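Local coordinates for FERM, ARHGEF and pleckstrin domain-containing protein 2 (Mus musculus, PDB 4GYV), which activates the small GTPase RAC1 as a guanine nucleotide exchange factor and plays a role in the response to class 3 semaphorins and in remodelling of the actin cytoskeleton, at residues Ile29-Arg34 / Leu51-Asp56; Arg72-Trp76 / His88-Ile94; Glu5-Tyr9 / Leu167-Tyr171. Numbering follows the deposited sequence.

Overall arrangement
In this elongated, all-helical DH domain the three contacts lie on both sides of the chain's centre. Contact 1 stands alone, its centre about 30 Å from that of contact 2 and 35 Å from that of contact 3, on the opposite side of the chain's centre. Its touching residues are nearly all buried, and a charged pair sits beside aromatic packing. Contacts 2 and 3, with centres about 13 Å apart, are partly buried and touch through Trp76 with Tyr9 and Ile91 with Leu167. Helix 7-39 serves both contact 1 and contact 3. Contact 2 relies on a salt-bridge network, whereas contact 3 is held by packing alone.

Contact 1 (Ile29-Arg34 / Leu51-Asp56); sequences ITVWFR and LFSNID
Arg34 and Asp56 form the salt bridge that dominates this contact, with Arg34 NH2 2.5 Å from Asp56 OD2. Two weak hydrogen bonds to Asp56 OD1 accompany it, from Arg34 NH1 at 3.3 Å and from Arg34 NH2 at 3.2 Å. Arg34 NH1 also donates to Thr30 O at 2.6 Å, so the guanidinium is tied to its own helix and to its partner. With chi1 and chi2 both t, the arginine runs out over Phe52, whose chi1 is m. The guanidinium lies flat on the ring, centres 4.1 Å apart and planes at 19°, a cation-pi stack, and Arg34 CG adds a CH-pi contact with the same ring. At the ring edge Ile29 O comes 3.5 Å from Phe52 CE1, and Ile29 CG2 packs 3.7 Å from the same CE1. Beyond the ring, Thr30 CG2 meets Ile55 CG2 at 3.6 Å, and Ile29 CG2 reaches Leu51 CD1 at 4.5 Å.

Residues 29-34 are helical, with a wider pi-type turn at 29-33 and a weak Arg34 N to Ile29 O bond of 3.4 Å. Residues 51-56 leave helix 45-52, turn, and start helix 56-77 with Ile55 as N-cap; Asp56 N bonds to Phe52 O at 3.0 Å. The closest CA atoms, of Thr30 and Asp56, are 6.9 Å apart. Arg34 NE bonds to Asn204 of a second subunit, which also packs on Phe52. An arginine stacked by one face on a phenylalanine and paired at its edge with a carboxylate fastens the first long helix of the DH helical bundle to the turn between helices 45-52 and 56-77.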
loop_
_atom_site.group_PDB
_atom_site.type_symbol
_atom_site.label_atom_id
_atom_site.label_comp_id
_atom_site.label_asym_id
_atom_site.label_seq_id
_atom_site.Cartn_x
_atom_site.Cartn_y
_atom_site.Cartn_z
ATOM N N ILE A 29 -11.046 -7.658 -9.000
ATOM C CA ILE A 29 -12.342 -7.877 -9.632
ATOM C C ILE A 29 -13.282 -6.710 -9.451
ATOM O O ILE A 29 -13.826 -6.197 -10.422
ATOM C CB ILE A 29 -13.043 -9.084 -9.045
ATOM C CG1 ILE A 29 -12.239 -10.343 -9.320
ATOM C CG2 ILE A 29 -14.439 -9.197 -9.598
ATOM C CD1 ILE A 29 -12.648 -11.479 -8.391
ATOM N N THR A 30 -13.480 -6.305 -8.201
ATOM C CA THR A 30 -14.512 -5.329 -7.868
ATOM C C THR A 30 -14.246 -3.943 -8.425
ATOM O O THR A 30 -15.187 -3.204 -8.733
ATOM C CB THR A 30 -14.737 -5.247 -6.370
ATOM O OG1 THR A 30 -13.617 -4.607 -5.730
ATOM C CG2 THR A 30 -14.907 -6.630 -5.840
ATOM N N VAL A 31 -12.971 -3.597 -8.558
ATOM C CA VAL A 31 -12.615 -2.293 -9.054
ATOM C C VAL A 31 -11.995 -2.339 -10.438
ATOM O O VAL A 31 -12.524 -1.755 -11.374
ATOM C CB VAL A 31 -11.716 -1.536 -8.056
ATOM C CG1 VAL A 31 -11.097 -0.295 -8.688
ATOM C CG2 VAL A 31 -12.531 -1.112 -6.887
ATOM N N TRP A 32 -10.886 -3.044 -10.579
ATOM C CA TRP A 32 -10.067 -2.888 -11.778
ATOM C C TRP A 32 -10.607 -3.564 -13.020
ATOM O O TRP A 32 -10.541 -2.993 -14.118
ATOM C CB TRP A 32 -8.627 -3.289 -11.487
ATOM C CG TRP A 32 -8.154 -2.466 -10.365
ATOM C CD1 TRP A 32 -7.918 -2.878 -9.111
ATOM C CD2 TRP A 32 -7.943 -1.054 -10.372
ATOM N NE1 TRP A 32 -7.542 -1.830 -8.325
ATOM C CE2 TRP A 32 -7.548 -0.690 -9.075
ATOM C CE3 TRP A 32 -8.036 -0.062 -11.352
ATOM C CZ2 TRP A 32 -7.253 0.627 -8.720
ATOM C CZ3 TRP A 32 -7.741 1.246 -10.997
ATOM C CH2 TRP A 32 -7.352 1.574 -9.695
ATOM N N PHE A 33 -11.143 -4.762 -12.831
ATOM C CA PHE A 33 -11.754 -5.509 -13.900
ATOM C C PHE A 33 -13.030 -4.807 -14.303
ATOM O O PHE A 33 -13.300 -4.575 -15.489
ATOM C CB PHE A 33 -12.088 -6.926 -13.420
ATOM C CG PHE A 33 -12.467 -7.866 -14.529
ATOM C CD1 PHE A 33 -11.731 -7.899 -15.709
ATOM C CD2 PHE A 33 -13.551 -8.722 -14.394
ATOM C CE1 PHE A 33 -12.084 -8.756 -16.746
ATOM C CE2 PHE A 33 -13.908 -9.587 -15.428
ATOM C CZ PHE A 33 -13.168 -9.604 -16.600
ATOM N N ARG A 34 -13.815 -4.461 -13.297
ATOM C CA ARG A 34 -15.103 -3.833 -13.522
ATOM C C ARG A 34 -14.945 -2.531 -14.283
ATOM O O ARG A 34 -15.773 -2.189 -15.119
ATOM C CB ARG A 34 -15.745 -3.543 -12.185
ATOM C CG ARG A 34 -17.180 -3.166 -12.266
ATOM C CD ARG A 34 -17.525 -2.587 -10.953
ATOM N NE ARG A 34 -18.719 -3.167 -10.377
ATOM C CZ ARG A 34 -18.818 -3.515 -9.106
ATOM N NH1 ARG A 34 -17.777 -3.359 -8.289
ATOM N NH2 ARG A 34 -19.961 -4.022 -8.666
ATOM N N LEU A 51 -22.034 -11.960 -11.732
ATOM C CA LEU A 51 -20.718 -11.807 -11.141
ATOM C C LEU A 51 -20.750 -10.870 -9.939
ATOM O O LEU A 51 -20.451 -11.284 -8.826
ATOM C CB LEU A 51 -19.737 -11.282 -12.183
ATOM C CG LEU A 51 -18.376 -10.857 -11.646
ATOM C CD1 LEU A 51 -17.735 -11.976 -10.863
ATOM C CD2 LEU A 51 -17.494 -10.437 -12.794
ATOM N N PHE A 52 -21.122 -9.611 -10.151
ATOM C CA PHE A 52 -20.902 -8.613 -9.109
ATOM C C PHE A 52 -21.886 -8.645 -7.962
ATOM O O PHE A 52 -21.555 -8.242 -6.872
ATOM C CB PHE A 52 -20.780 -7.222 -9.699
ATOM C CG PHE A 52 -19.574 -7.064 -10.541
ATOM C CD1 PHE A 52 -18.319 -7.053 -9.964
ATOM C CD2 PHE A 52 -19.679 -6.983 -11.916
ATOM C CE1 PHE A 52 -17.185 -6.936 -10.739
ATOM C CE2 PHE A 52 -18.545 -6.878 -12.705
ATOM C CZ PHE A 52 -17.301 -6.847 -12.117
ATOM N N SER A 53 -23.076 -9.163 -8.212
ATOM C CA SER A 53 -24.092 -9.322 -7.193
ATOM C C SER A 53 -23.650 -10.314 -6.117
ATOM O O SER A 53 -24.178 -10.299 -5.003
ATOM C CB SER A 53 -25.385 -9.791 -7.850
ATOM O OG SER A 53 -25.875 -10.987 -7.275
ATOM N N ASN A 54 -22.686 -11.170 -6.453
ATOM C CA ASN A 54 -22.248 -12.237 -5.560
ATOM C C ASN A 54 -20.797 -12.079 -5.100
ATOM O O ASN A 54 -20.206 -13.029 -4.535
ATOM C CB ASN A 54 -22.401 -13.598 -6.231
ATOM C CG ASN A 54 -23.833 -13.958 -6.495
ATOM O OD1 ASN A 54 -24.583 -14.304 -5.574
ATOM N ND2 ASN A 54 -24.229 -13.901 -7.761
ATOM N N ILE A 55 -20.237 -10.892 -5.370
ATOM C CA ILE A 55 -18.898 -10.517 -4.923
ATOM C C ILE A 55 -18.945 -9.249 -4.083
ATOM O O ILE A 55 -18.381 -9.206 -2.987
ATOM C CB ILE A 55 -17.927 -10.286 -6.087
ATOM C CG1 ILE A 55 -17.594 -11.595 -6.751
ATOM C CG2 ILE A 55 -16.613 -9.792 -5.561
ATOM C CD1 ILE A 55 -16.909 -12.504 -5.799
ATOM N N ASP A 56 -19.630 -8.230 -4.604
ATOM C CA ASP A 56 -19.843 -6.976 -3.885
ATOM C C ASP A 56 -20.223 -7.127 -2.415
ATOM O O ASP A 56 -19.616 -6.476 -1.559
ATOM C CB ASP A 56 -20.876 -6.098 -4.577
ATOM C CG ASP A 56 -20.307 -5.319 -5.749
ATOM O OD1 ASP A 56 -19.063 -5.183 -5.855
ATOM O OD2 ASP A 56 -21.133 -4.830 -6.560
#

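Contact 2 (Arg72-Trp76 / His88-Ile94); sequences RLALW and HQRIGDI
Trp76, with chi1 t, spreads its indole under the backbone of residues 89-90: Gln89 CA sits 3.7 Å from the centroid of the five-membered ring in a CH-pi contact, and Arg90 N is 3.5 Å from Trp76 CZ3. The nearest CA atoms, of Trp76 and Gln89, are 4.9 Å apart. Within the DH helical bundle, helical residues 72-76 of helix 56-77 pack on 88-94, which leave helix 82-88 at Gln89, run extended through Arg90, and begin helix 92-102 after the N-cap Ile91. Leu75 CD1 covers a face of the His88 ring, 3.8 Å from its centroid. Arg72, chi1 t then chi2 and chi3 p, donates from NH1 to Arg90 O and to Asp93 OD1, both 2.9 Å, and from NH2 to Asp93 OD2 at 2.8 Å. Arg90 NH1 lies 3.0 Å from Asp93 OD2, a salt bridge of charges only, with no N-H pointing at the oxygen. Arg72 and Arg90 thus share Asp93, and Asp180 adds a second negative charge, so the two arginines can sit close together.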
loop_
_atom_site.group_PDB
_atom_site.type_symbol
_atom_site.label_atom_id
_atom_site.label_comp_id
_atom_site.label_asym_id
_atom_site.label_seq_id
_atom_site.Cartn_x
_atom_site.Cartn_y
_atom_site.Cartn_z
ATOM N N ARG A 72 -8.396 -3.951 16.853
ATOM C CA ARG A 72 -8.104 -4.797 17.987
ATOM C C ARG A 72 -6.621 -5.082 18.041
ATOM O O ARG A 72 -6.011 -4.964 19.092
ATOM C CB ARG A 72 -8.913 -6.083 17.916
ATOM C CG ARG A 72 -8.559 -7.098 18.968
ATOM C CD ARG A 72 -8.831 -6.564 20.356
ATOM N NE ARG A 72 -10.237 -6.224 20.536
ATOM C CZ ARG A 72 -11.198 -7.090 20.858
ATOM N NH1 ARG A 72 -10.936 -8.376 21.051
ATOM N NH2 ARG A 72 -12.442 -6.668 20.980
ATOM N N LEU A 73 -6.032 -5.414 16.903
ATOM C CA LEU A 73 -4.615 -5.729 16.867
ATOM C C LEU A 73 -3.775 -4.554 17.281
ATOM O O LEU A 73 -2.718 -4.715 17.873
ATOM C CB LEU A 73 -4.194 -6.205 15.480
ATOM C CG LEU A 73 -4.132 -7.721 15.290
ATOM C CD1 LEU A 73 -3.034 -8.263 16.168
ATOM C CD2 LEU A 73 -5.469 -8.417 15.619
ATOM N N ALA A 74 -4.234 -3.350 16.992
ATOM C CA ALA A 74 -3.434 -2.193 17.378
ATOM C C ALA A 74 -3.545 -1.959 18.884
ATOM O O ALA A 74 -2.612 -1.480 19.522
ATOM C CB ALA A 74 -3.848 -0.981 16.590
ATOM N N LEU A 75 -4.694 -2.308 19.451
ATOM C CA LEU A 75 -4.877 -2.206 20.884
ATOM C C LEU A 75 -4.035 -3.256 21.600
ATOM O O LEU A 75 -3.492 -3.021 22.686
ATOM C CB LEU A 75 -6.348 -2.382 21.236
ATOM C CG LEU A 75 -7.227 -1.160 21.011
ATOM C CD1 LEU A 75 -8.606 -1.458 21.473
ATOM C CD2 LEU A 75 -6.679 -0.012 21.750
ATOM N N TRP A 76 -3.939 -4.416 20.965
ATOM C CA TRP A 76 -3.178 -5.547 21.467
ATOM C C TRP A 76 -1.689 -5.204 21.438
ATOM O O TRP A 76 -0.989 -5.389 22.433
ATOM C CB TRP A 76 -3.493 -6.767 20.600
ATOM C CG TRP A 76 -3.042 -8.073 21.145
ATOM C CD1 TRP A 76 -1.979 -8.301 21.961
ATOM C CD2 TRP A 76 -3.636 -9.350 20.890
ATOM N NE1 TRP A 76 -1.873 -9.645 22.236
ATOM C CE2 TRP A 76 -2.878 -10.311 21.595
ATOM C CE3 TRP A 76 -4.740 -9.774 20.142
ATOM C CZ2 TRP A 76 -3.188 -11.670 21.578
ATOM C CZ3 TRP A 76 -5.054 -11.125 20.127
ATOM C CH2 TRP A 76 -4.272 -12.060 20.837
ATOM N N HIS A 88 -8.095 -6.251 25.445
ATOM C CA HIS A 88 -7.307 -5.880 24.277
ATOM C C HIS A 88 -6.489 -7.034 23.753
ATOM O O HIS A 88 -6.093 -7.022 22.605
ATOM C CB HIS A 88 -6.352 -4.724 24.590
ATOM C CG HIS A 88 -7.031 -3.408 24.801
ATOM N ND1 HIS A 88 -6.338 -2.259 25.099
ATOM C CD2 HIS A 88 -8.337 -3.057 24.754
ATOM C CE1 HIS A 88 -7.186 -1.256 25.235
ATOM N NE2 HIS A 88 -8.406 -1.713 25.031
ATOM N N GLN A 89 -6.193 -8.022 24.590
ATOM C CA GLN A 89 -5.274 -9.067 24.145
ATOM C C GLN A 89 -5.964 -10.371 23.798
ATOM O O GLN A 89 -5.591 -11.458 24.256
ATOM C CB GLN A 89 -4.124 -9.208 25.117
ATOM C CG GLN A 89 -3.283 -7.968 25.013
ATOM C CD GLN A 89 -2.226 -7.821 26.062
ATOM O OE1 GLN A 89 -1.925 -8.759 26.793
ATOM N NE2 GLN A 89 -1.641 -6.623 26.143
ATOM N N ARG A 90 -6.971 -10.238 22.943
ATOM C CA ARG A 90 -7.740 -11.377 22.488
ATOM C C ARG A 90 -8.427 -11.010 21.198
ATOM O O ARG A 90 -8.417 -9.851 20.807
ATOM C CB ARG A 90 -8.762 -11.769 23.535
ATOM C CG ARG A 90 -9.626 -10.652 23.926
ATOM C CD ARG A 90 -10.841 -11.183 24.595
ATOM N NE ARG A 90 -11.904 -10.183 24.648
ATOM C CZ ARG A 90 -13.193 -10.502 24.697
ATOM N NH1 ARG A 90 -14.115 -9.534 24.744
ATOM N NH2 ARG A 90 -13.544 -11.800 24.684
ATOM N N ILE A 91 -9.034 -11.998 20.550
ATOM C CA ILE A 91 -9.534 -11.827 19.196
ATOM C C ILE A 91 -10.854 -12.578 19.002
ATOM O O ILE A 91 -11.609 -12.312 18.057
ATOM C CB ILE A 91 -8.491 -12.341 18.181
ATOM C CG1 ILE A 91 -8.835 -11.906 16.767
ATOM C CG2 ILE A 91 -8.415 -13.860 18.236
ATOM C CD1 ILE A 91 -8.832 -10.449 16.597
ATOM N N GLY A 92 -11.134 -13.500 19.917
ATOM C CA GLY A 92 -12.221 -14.454 19.757
ATOM C C GLY A 92 -13.617 -13.868 19.711
ATOM O O GLY A 92 -14.491 -14.395 19.033
ATOM N N ASP A 93 -13.834 -12.786 20.445
ATOM C CA ASP A 93 -15.129 -12.117 20.439
ATOM C C ASP A 93 -15.444 -11.587 19.052
ATOM O O ASP A 93 -16.584 -11.678 18.590
ATOM C CB ASP A 93 -15.156 -10.968 21.448
ATOM C CG ASP A 93 -13.909 -10.097 21.388
ATOM O OD1 ASP A 93 -12.836 -10.591 20.966
ATOM O OD2 ASP A 93 -14.000 -8.916 21.779
ATOM N N ILE A 94 -14.417 -11.043 18.400
ATOM C CA ILE A 94 -14.544 -10.479 17.071
ATOM C C ILE A 94 -14.776 -11.592 16.044
ATOM O O ILE A 94 -15.708 -11.520 15.245
ATOM C CB ILE A 94 -13.309 -9.625 16.741
ATOM C CG1 ILE A 94 -13.263 -8.439 17.691
ATOM C CG2 ILE A 94 -13.311 -9.143 15.292
ATOM C CD1 ILE A 94 -12.132 -7.548 17.445
#

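Contact 3 (Glu5-Tyr9 / Leu167-Tyr171); sequences EDEAY and LCAHY
Asp6 opens helix 7-39 as its N-cap: the OD1 atom of its t rotamer accepts a weak bond from Ala8 N at 3.0 Å, and the same OD1 stands 4.2 Å from His170 NE2. Glu7 follows, its CB 4.1 Å from the centroid of the His170 ring and over the ring face, a CH-pi contact; the imidazole, with chi1 t, thus lies against the first turn, 3.8 Å from Ala8 N at NE2. Within the helical bundle of the DH domain, this first turn packs on the C-terminal end of helix 152-170, which Tyr171 is first to leave, bringing together parts of the chain more than 150 residues apart. Ala8 is the centre of the packing, its CA 6.3 Å from that of Leu167, the closest pair. Its small side chain lets Ala8 CB approach Tyr171 OH to 3.2 Å, His170 CD2 to 3.9 Å and Leu167 CD2 to 4.1 Å. Tyr9 points away from residues 167-171 and meets the Trp76 ring edge-to-face.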
loop_
_atom_site.group_PDB
_atom_site.type_symbol
_atom_site.label_atom_id
_atom_site.label_comp_id
_atom_site.label_asym_id
_atom_site.label_seq_id
_atom_site.Cartn_x
_atom_site.Cartn_y
_atom_site.Cartn_z
ATOM N N GLU A 5 6.423 -14.479 22.656
ATOM C CA GLU A 5 6.267 -15.875 22.238
ATOM C C GLU A 5 4.806 -16.351 22.264
ATOM O O GLU A 5 4.532 -17.550 22.176
ATOM C CB GLU A 5 7.173 -16.789 23.062
ATOM C CG GLU A 5 8.616 -16.312 23.126
ATOM C CD GLU A 5 9.558 -17.343 23.723
ATOM O OE1 GLU A 5 9.860 -17.247 24.943
ATOM O OE2 GLU A 5 10.002 -18.239 22.960
ATOM N N ASP A 6 3.884 -15.392 22.368
ATOM C CA ASP A 6 2.434 -15.630 22.396
ATOM C C ASP A 6 1.885 -16.142 21.058
ATOM O O ASP A 6 1.768 -15.373 20.095
ATOM C CB ASP A 6 1.735 -14.310 22.745
ATOM C CG ASP A 6 0.238 -14.465 23.013
ATOM O OD1 ASP A 6 -0.310 -15.588 22.918
ATOM O OD2 ASP A 6 -0.390 -13.427 23.332
ATOM N N GLU A 7 1.518 -17.419 21.002
ATOM C CA GLU A 7 1.000 -17.970 19.761
ATOM C C GLU A 7 -0.357 -17.366 19.372
ATOM O O GLU A 7 -0.672 -17.217 18.182
ATOM C CB GLU A 7 0.944 -19.497 19.797
ATOM C CG GLU A 7 0.502 -20.089 18.465
ATOM C CD GLU A 7 0.718 -21.589 18.364
ATOM O OE1 GLU A 7 0.184 -22.179 17.381
ATOM O OE2 GLU A 7 1.421 -22.157 19.253
ATOM N N ALA A 8 -1.155 -16.994 20.363
ATOM C CA ALA A 8 -2.428 -16.373 20.046
ATOM C C ALA A 8 -2.183 -15.055 19.329
ATOM O O ALA A 8 -2.855 -14.763 18.344
ATOM C CB ALA A 8 -3.282 -16.184 21.280
ATOM N N TYR A 9 -1.206 -14.270 19.790
ATOM C CA TYR A 9 -0.901 -13.012 19.107
ATOM C C TYR A 9 -0.513 -13.270 17.645
ATOM O O TYR A 9 -1.033 -12.616 16.744
ATOM C CB TYR A 9 0.151 -12.151 19.833
ATOM C CG TYR A 9 0.612 -10.997 18.966
ATOM C CD1 TYR A 9 -0.204 -9.909 18.747
ATOM C CD2 TYR A 9 1.833 -11.035 18.308
ATOM C CE1 TYR A 9 0.193 -8.875 17.907
ATOM C CE2 TYR A 9 2.232 -10.009 17.478
ATOM C CZ TYR A 9 1.413 -8.929 17.275
ATOM O OH TYR A 9 1.811 -7.901 16.430
ATOM N N LEU A 167 -6.181 -21.591 17.057
ATOM C CA LEU A 167 -6.522 -20.847 18.264
ATOM C C LEU A 167 -7.167 -21.778 19.272
ATOM O O LEU A 167 -6.785 -21.792 20.434
ATOM C CB LEU A 167 -7.479 -19.686 17.961
ATOM C CG LEU A 167 -6.886 -18.357 17.502
ATOM C CD1 LEU A 167 -7.989 -17.363 17.184
ATOM C CD2 LEU A 167 -5.970 -17.803 18.572
ATOM N N CYS A 168 -8.153 -22.553 18.826
ATOM C CA CYS A 168 -8.870 -23.427 19.734
ATOM C C CYS A 168 -7.916 -24.434 20.321
ATOM O O CYS A 168 -7.928 -24.693 21.523
ATOM C CB CYS A 168 -10.024 -24.112 19.027
ATOM S SG CYS A 168 -11.433 -23.026 18.785
ATOM N N ALA A 169 -7.056 -24.973 19.470
ATOM C CA ALA A 169 -6.027 -25.896 19.921
ATOM C C ALA A 169 -5.028 -25.252 20.881
ATOM O O ALA A 169 -4.416 -25.926 21.683
ATOM C CB ALA A 169 -5.314 -26.465 18.746
ATOM N N HIS A 170 -4.853 -23.944 20.792
ATOM C CA HIS A 170 -3.837 -23.281 21.591
ATOM C C HIS A 170 -4.320 -22.948 23.000
ATOM O O HIS A 170 -3.620 -23.176 23.986
ATOM C CB HIS A 170 -3.371 -22.009 20.892
ATOM C CG HIS A 170 -2.660 -21.061 21.803
ATOM N ND1 HIS A 170 -1.373 -21.281 22.242
ATOM C CD2 HIS A 170 -3.068 -19.909 22.387
ATOM C CE1 HIS A 170 -1.012 -20.291 23.041
ATOM N NE2 HIS A 170 -2.023 -19.446 23.147
ATOM N N TYR A 171 -5.524 -22.398 23.079
ATOM C CA TYR A 171 -6.102 -21.952 24.338
ATOM C C TYR A 171 -6.470 -23.138 25.221
ATOM O O TYR A 171 -6.912 -24.190 24.732
ATOM C CB TYR A 171 -7.344 -21.100 24.064
ATOM C CG TYR A 171 -7.063 -19.679 23.598
ATOM C CD1 TYR A 171 -6.182 -18.864 24.295
ATOM C CD2 TYR A 171 -7.697 -19.141 22.483
ATOM C CE1 TYR A 171 -5.929 -17.567 23.899
ATOM C CE2 TYR A 171 -7.443 -17.829 22.076
ATOM C CZ TYR A 171 -6.550 -17.052 22.800
ATOM O OH TYR A 171 -6.267 -15.755 22.450
#